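PDB 3S9V: abietadiene synthase, chloroplastic from Abies grandis, which is a chloroplastic member of the terpene synthase family and combines an N-terminal terpene synthase domain with a helical metal-binding terpene synthase domain. Local coordinates for residues A[508-514]-A[524-528]; A[514-520]-A[742-746]. All coordinates share one frame; numbering follows the deposited sequence.

In the fold
Both contacts lie in the all-helical terpene synthase fold, their centres about 9 Å apart and on the same side of the chain's centre. Contact 1 packs helix 504-514 against helix 521-541, neighbours in sequence. Contact 2 joins the loop between those two helices to helix 741-757, more than 200 residues later. The segments alternate along the chain: 508-514, 514-520, 524-528, then 742-746. Phe514 belongs to both contacts, and Arg524 of contact 1 reaches back with NH1 to the backbone oxygens of Ile515 and Glu517. The helical pair, its connecting loop and helix 741-757 thus pack together as one largely buried cluster.

Contact 1 of 2, residues A[508-514]-A[524-528]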
loop_
_atom_site.group_PDB
_atom_site.type_symbol
_atom_site.label_atom_id
_atom_site.label_comp_id
_atom_site.label_asym_id
_atom_site.label_seq_id
_atom_site.Cartn_x
_atom_site.Cartn_y
_atom_site.Cartn_z
ATOM N N TYR A 508 17.255 -18.508 5.257
ATOM C CA TYR A 508 16.261 -18.931 4.276
ATOM C C TYR A 508 15.064 -17.982 4.287
ATOM O O TYR A 508 14.363 -17.831 3.285
ATOM C CB TYR A 508 15.786 -20.355 4.567
ATOM C CG TYR A 508 14.688 -20.795 3.635
ATOM C CD1 TYR A 508 14.939 -20.990 2.280
ATOM C CD2 TYR A 508 13.378 -20.950 4.092
ATOM C CE1 TYR A 508 13.919 -21.322 1.396
ATOM C CE2 TYR A 508 12.347 -21.277 3.219
ATOM C CZ TYR A 508 12.626 -21.459 1.872
ATOM O OH TYR A 508 11.608 -21.746 0.992
ATOM N N PHE A 509 14.837 -17.347 5.429
ATOM C CA PHE A 509 13.737 -16.407 5.576
ATOM C C PHE A 509 13.818 -15.291 4.542
ATOM O O PHE A 509 12.812 -14.905 3.947
ATOM C CB PHE A 509 13.756 -15.783 6.972
ATOM C CG PHE A 509 13.055 -14.450 7.050
ATOM C CD1 PHE A 509 11.669 -14.370 6.978
ATOM C CD2 PHE A 509 13.785 -13.273 7.164
ATOM C CE1 PHE A 509 11.024 -13.138 7.018
ATOM C CE2 PHE A 509 13.144 -12.029 7.204
ATOM C CZ PHE A 509 11.766 -11.964 7.131
ATOM N N SER A 510 15.024 -14.771 4.346
ATOM C CA SER A 510 15.246 -13.676 3.418
ATOM C C SER A 510 14.621 -13.856 2.042
ATOM O O SER A 510 13.648 -13.183 1.713
ATOM C CB SER A 510 16.745 -13.397 3.284
ATOM O OG SER A 510 17.268 -12.925 4.512
ATOM N N PRO A 511 15.156 -14.767 1.217
ATOM C CA PRO A 511 14.531 -14.908 -0.100
ATOM C C PRO A 511 13.071 -15.355 -0.025
ATOM O O PRO A 511 12.253 -14.973 -0.860
ATOM C CB PRO A 511 15.421 -15.934 -0.791
ATOM C CG PRO A 511 15.827 -16.817 0.340
ATOM C CD PRO A 511 16.156 -15.827 1.439
ATOM N N ALA A 512 12.749 -16.161 0.976
ATOM C CA ALA A 512 11.390 -16.655 1.135
ATOM C C ALA A 512 10.410 -15.509 1.355
ATOM O O ALA A 512 9.253 -15.589 0.976
ATOM C CB ALA A 512 11.324 -17.637 2.310
ATOM N N SER A 513 10.884 -14.436 1.967
ATOM C CA SER A 513 10.033 -13.294 2.241
ATOM C C SER A 513 9.707 -12.445 1.008
ATOM O O SER A 513 8.703 -11.723 1.014
ATOM C CB SER A 513 10.679 -12.402 3.302
ATOM O OG SER A 513 11.669 -11.566 2.719
ATOM N N PHE A 514 10.531 -12.515 -0.042
ATOM C CA PHE A 514 10.260 -11.708 -1.233
ATOM C C PHE A 514 10.087 -12.444 -2.561
ATOM O O PHE A 514 9.252 -12.042 -3.366
ATOM C CB PHE A 514 11.286 -10.560 -1.366
ATOM C CG PHE A 514 12.708 -11.009 -1.602
ATOM C CD1 PHE A 514 13.148 -11.341 -2.882
ATOM C CD2 PHE A 514 13.616 -11.068 -0.547
ATOM C CE1 PHE A 514 14.479 -11.727 -3.114
ATOM C CE2 PHE A 514 14.946 -11.449 -0.761
ATOM C CZ PHE A 514 15.377 -11.781 -2.049
ATOM N N ARG A 524 15.620 -19.774 -4.628
ATOM C CA ARG A 524 15.615 -19.634 -3.173
ATOM C C ARG A 524 16.712 -20.493 -2.534
ATOM O O ARG A 524 17.401 -20.066 -1.592
ATOM C CB ARG A 524 14.263 -20.062 -2.596
ATOM C CG ARG A 524 13.141 -19.056 -2.776
ATOM C CD ARG A 524 11.994 -19.389 -1.837
ATOM N NE ARG A 524 11.209 -20.532 -2.302
ATOM C CZ ARG A 524 10.362 -20.488 -3.327
ATOM N NH1 ARG A 524 10.184 -19.353 -4.000
ATOM N NH2 ARG A 524 9.684 -21.573 -3.678
ATOM N N GLU A 525 16.863 -21.709 -3.055
ATOM C CA GLU A 525 17.850 -22.651 -2.542
ATOM C C GLU A 525 19.255 -22.093 -2.730
ATOM O O GLU A 525 20.030 -21.995 -1.775
ATOM C CB GLU A 525 17.727 -23.995 -3.271
ATOM C CG GLU A 525 18.695 -25.073 -2.797
ATOM C CD GLU A 525 18.916 -26.155 -3.848
ATOM O OE1 GLU A 525 17.916 -26.689 -4.375
ATOM O OE2 GLU A 525 20.089 -26.472 -4.149
ATOM N N VAL A 526 19.571 -21.724 -3.965
ATOM C CA VAL A 526 20.883 -21.190 -4.285
ATOM C C VAL A 526 21.157 -19.868 -3.575
ATOM O O VAL A 526 22.290 -19.571 -3.237
ATOM C CB VAL A 526 21.049 -21.003 -5.808
ATOM C CG1 VAL A 526 22.436 -20.456 -6.115
ATOM C CG2 VAL A 526 20.837 -22.339 -6.519
ATOM N N TYR A 527 20.110 -19.087 -3.346
ATOM C CA TYR A 527 20.242 -17.804 -2.663
ATOM C C TYR A 527 20.660 -18.095 -1.223
ATOM O O TYR A 527 21.578 -17.478 -0.680
ATOM C CB TYR A 527 18.891 -17.070 -2.690
ATOM C CG TYR A 527 18.915 -15.651 -2.184
ATOM C CD1 TYR A 527 19.199 -15.366 -0.853
ATOM C CD2 TYR A 527 18.643 -14.586 -3.043
ATOM C CE1 TYR A 527 19.212 -14.054 -0.386
ATOM C CE2 TYR A 527 18.651 -13.279 -2.591
ATOM C CZ TYR A 527 18.936 -13.016 -1.259
ATOM O OH TYR A 527 18.939 -11.714 -0.807
ATOM N N THR A 528 19.976 -19.057 -0.618
ATOM C CA THR A 528 20.243 -19.450 0.753
ATOM C C THR A 528 21.645 -20.026 0.955
ATOM O O THR A 528 22.346 -19.648 1.898
ATOM C CB THR A 528 19.207 -20.479 1.214
ATOM O OG1 THR A 528 17.899 -19.896 1.126
ATOM C CG2 THR A 528 19.492 -20.921 2.648
#
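Pro511 lies against Tyr527, its CB over one face of the ring in a CH-pi contact 4.0 Å from the centroid. The same tyrosine meets Phe514 farther out: CZ at the phenylalanine edge comes to 3.6 Å from CE2 of Tyr527, an offset edge-to-face pair with planes 70° apart. Phe514 CG sits between its own backbone N and carbonyl carbon (chi1 65°), which carries the ring back over Pro511 CA and points its edge at Tyr527. Beyond this aromatic group, the Tyr527 hydroxyl is hydrogen-bonded to Thr750 of helix 741-757.

On the other flank Thr528 OG1 touches the edge of the Tyr508 ring, 3.4 Å from CD1. Within its own helix Thr528 OG1 donates to Arg524 O at 2.8 Å; the same carbonyl takes Thr528 N from the opposite face of its plane. The Tyr508 ring runs out beside Arg524, with Ala512 CB over one face, toward the rim. Tyr508 OH ends 3.5 Å from Arg524 NE, and both polar groups turn to Glu481 of helix 461-491, which is hydrogen-bonded to the phenol and forms a salt bridge with the arginine. The shared carboxylate probably helps hold the two polar ends together.

Within helix 504-514, Pro511 N has no bond to the turn before and the helix kinks there, while Ser513 OG closes onto Ser510 O at 2.7 Å. The two helices run roughly antiparallel, at 145° and 8.8 Å between the axes of the two short segments, and a short loop connects them. This is a buried helical hairpin in the all-helical terpene synthase fold, with proline and aromatic side chains filling its seam.

Contact 2 of 2, residues A[514-520]-A[742-746]; sequences FIFEPEF and IYKRL
Arg745 meets Glu517 end-on, NH1 going to OE1 at 2.9 Å and NH2 to OE2 at 3.1 Å. The NH2 bond is nearly straight (171°) and uses the syn lone pair of OE2, whereas NH1 reaches OE1 from 25° out of the carboxylate plane. Arg745 NH2 also donates to Phe514 O at 2.8 Å, in the carbonyl plane and on a lone pair. Arg745 NE turns to a water at 2.7 Å, and this water makes a weak second bond to the same carbonyl. A bend at chi3 of the arginine (59°) turns the edge of the guanidinium toward the loop.

Apolar groups flank the ion pair. Ile515 CG2 lies over one face of the guanidinium. Separately, Glu517 OE2 sits above the centre of the Phe516 ring, which makes a cation-pi contact with Arg431. Nearer the start of helix 741-757, Ile742 CD1 rests on a face of the Phe520 ring, 3.6 Å from CZ. Leu746 CD2 packs against Ile515 CD1, 4.1 Å away, and against the edge of Phe514.

One guanidinium is tied to a carboxylate, a backbone carbonyl and a water, which should restrict its rotation. The buried Glu517 is probably kept ionised by this partner, and the loop between helices 504-514 and 521-541 is joined to helix 741-757 through charge as well as packing.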
loop_
_atom_site.group_PDB
_atom_site.type_symbol
_atom_site.label_atom_id
_atom_site.label_comp_id
_atom_site.label_asym_id
_atom_site.label_seq_id
_atom_site.Cartn_x
_atom_site.Cartn_y
_atom_site.Cartn_z
ATOM N N PHE A 514 10.531 -12.515 -0.042
ATOM C CA PHE A 514 10.260 -11.708 -1.233
ATOM C C PHE A 514 10.087 -12.444 -2.561
ATOM O O PHE A 514 9.252 -12.042 -3.366
ATOM C CB PHE A 514 11.286 -10.560 -1.366
ATOM C CG PHE A 514 12.708 -11.009 -1.602
ATOM C CD1 PHE A 514 13.148 -11.341 -2.882
ATOM C CD2 PHE A 514 13.616 -11.068 -0.547
ATOM C CE1 PHE A 514 14.479 -11.727 -3.114
ATOM C CE2 PHE A 514 14.946 -11.449 -0.761
ATOM C CZ PHE A 514 15.377 -11.781 -2.049
ATOM N N ILE A 515 10.861 -13.496 -2.817
ATOM C CA ILE A 515 10.688 -14.269 -4.060
ATOM C C ILE A 515 10.107 -15.605 -3.633
ATOM O O ILE A 515 10.723 -16.660 -3.764
ATOM C CB ILE A 515 12.018 -14.501 -4.834
ATOM C CG1 ILE A 515 13.107 -15.032 -3.897
ATOM C CG2 ILE A 515 12.447 -13.213 -5.513
ATOM C CD1 ILE A 515 14.336 -15.566 -4.629
ATOM N N PHE A 516 8.890 -15.515 -3.121
ATOM C CA PHE A 516 8.121 -16.623 -2.582
ATOM C C PHE A 516 7.439 -17.594 -3.548
ATOM O O PHE A 516 7.150 -18.724 -3.165
ATOM C CB PHE A 516 7.064 -16.033 -1.664
ATOM C CG PHE A 516 6.168 -15.042 -2.356
ATOM C CD1 PHE A 516 4.995 -15.454 -2.967
ATOM C CD2 PHE A 516 6.524 -13.695 -2.428
ATOM C CE1 PHE A 516 4.188 -14.544 -3.640
ATOM C CE2 PHE A 516 5.725 -12.779 -3.100
ATOM C CZ PHE A 516 4.556 -13.205 -3.707
ATOM N N GLU A 517 7.165 -17.165 -4.775
ATOM C CA GLU A 517 6.471 -18.032 -5.730
ATOM C C GLU A 517 7.059 -19.441 -5.833
ATOM O O GLU A 517 8.278 -19.617 -5.792
ATOM C CB GLU A 517 6.443 -17.399 -7.131
ATOM C CG GLU A 517 5.698 -16.065 -7.256
ATOM C CD GLU A 517 6.570 -14.850 -6.948
ATOM O OE1 GLU A 517 6.441 -13.827 -7.664
ATOM O OE2 GLU A 517 7.378 -14.910 -5.996
ATOM N N PRO A 518 6.193 -20.465 -5.972
ATOM C CA PRO A 518 6.639 -21.860 -6.084
ATOM C C PRO A 518 7.637 -22.067 -7.231
ATOM O O PRO A 518 8.503 -22.940 -7.157
ATOM C CB PRO A 518 5.331 -22.627 -6.316
ATOM C CG PRO A 518 4.325 -21.807 -5.564
ATOM C CD PRO A 518 4.718 -20.392 -5.955
ATOM N N GLU A 519 7.514 -21.254 -8.279
ATOM C CA GLU A 519 8.383 -21.350 -9.449
ATOM C C GLU A 519 9.845 -21.008 -9.176
ATOM O O GLU A 519 10.730 -21.421 -9.924
ATOM C CB GLU A 519 7.885 -20.427 -10.562
ATOM C CG GLU A 519 6.395 -20.523 -10.844
ATOM C CD GLU A 519 5.611 -19.352 -10.272
ATOM O OE1 GLU A 519 5.726 -18.231 -10.826
ATOM O OE2 GLU A 519 4.886 -19.554 -9.269
ATOM N N PHE A 520 10.093 -20.244 -8.117
ATOM C CA PHE A 520 11.447 -19.820 -7.781
ATOM C C PHE A 520 12.065 -20.609 -6.622
ATOM O O PHE A 520 12.854 -20.072 -5.844
ATOM C CB PHE A 520 11.445 -18.320 -7.444
ATOM C CG PHE A 520 10.896 -17.444 -8.544
ATOM C CD1 PHE A 520 11.512 -17.393 -9.794
ATOM C CD2 PHE A 520 9.764 -16.653 -8.325
ATOM C CE1 PHE A 520 11.007 -16.563 -10.816
ATOM C CE2 PHE A 520 9.253 -15.822 -9.341
ATOM C CZ PHE A 520 9.875 -15.779 -10.584
ATOM N N ILE A 742 12.018 -9.932 -12.358
ATOM C CA ILE A 742 12.637 -10.824 -11.388
ATOM C C ILE A 742 14.026 -10.379 -10.936
ATOM O O ILE A 742 14.374 -10.548 -9.768
ATOM C CB ILE A 742 12.714 -12.278 -11.925
ATOM C CG1 ILE A 742 13.277 -13.211 -10.846
ATOM C CG2 ILE A 742 13.586 -12.331 -13.152
ATOM C CD1 ILE A 742 12.393 -13.334 -9.616
ATOM N N TYR A 743 14.816 -9.802 -11.840
ATOM C CA TYR A 743 16.158 -9.356 -11.479
ATOM C C TYR A 743 16.106 -8.069 -10.651
ATOM O O TYR A 743 16.945 -7.856 -9.772
ATOM C CB TYR A 743 17.013 -9.171 -12.734
ATOM C CG TYR A 743 17.112 -10.433 -13.572
ATOM C CD1 TYR A 743 16.385 -10.568 -14.753
ATOM C CD2 TYR A 743 17.895 -11.514 -13.158
ATOM C CE1 TYR A 743 16.429 -11.744 -15.506
ATOM C CE2 TYR A 743 17.945 -12.701 -13.901
ATOM C CZ TYR A 743 17.209 -12.805 -15.075
ATOM O OH TYR A 743 17.243 -13.962 -15.820
ATOM N N LYS A 744 15.110 -7.226 -10.915
ATOM C CA LYS A 744 14.941 -5.992 -10.152
ATOM C C LYS A 744 14.517 -6.323 -8.723
ATOM O O LYS A 744 14.896 -5.631 -7.781
ATOM C CB LYS A 744 13.903 -5.075 -10.821
ATOM C CG LYS A 744 14.381 -4.560 -12.165
ATOM C CD LYS A 744 13.733 -3.260 -12.562
ATOM C CE LYS A 744 12.291 -3.431 -12.962
ATOM N NZ LYS A 744 11.721 -2.104 -13.359
ATOM N N ARG A 745 13.739 -7.392 -8.565
ATOM C CA ARG A 745 13.297 -7.823 -7.243
ATOM C C ARG A 745 14.487 -8.398 -6.468
ATOM O O ARG A 745 14.651 -8.136 -5.276
ATOM C CB ARG A 745 12.188 -8.877 -7.367
ATOM C CG ARG A 745 10.867 -8.335 -7.921
ATOM C CD ARG A 745 9.883 -9.457 -8.261
ATOM N NE ARG A 745 9.558 -10.285 -7.104
ATOM C CZ ARG A 745 8.911 -11.442 -7.168
ATOM N NH1 ARG A 745 8.509 -11.925 -8.341
ATOM N NH2 ARG A 745 8.662 -12.121 -6.055
ATOM N N LEU A 746 15.325 -9.175 -7.149
ATOM C CA LEU A 746 16.497 -9.760 -6.501
ATOM C C LEU A 746 17.423 -8.675 -5.982
ATOM O O LEU A 746 17.980 -8.793 -4.901
ATOM C CB LEU A 746 17.267 -10.652 -7.474
ATOM C CG LEU A 746 16.730 -12.066 -7.659
ATOM C CD1 LEU A 746 17.505 -12.761 -8.762
ATOM C CD2 LEU A 746 16.852 -12.835 -6.344
HETATM O O HOH W 1 9.528 -9.029 -4.743
#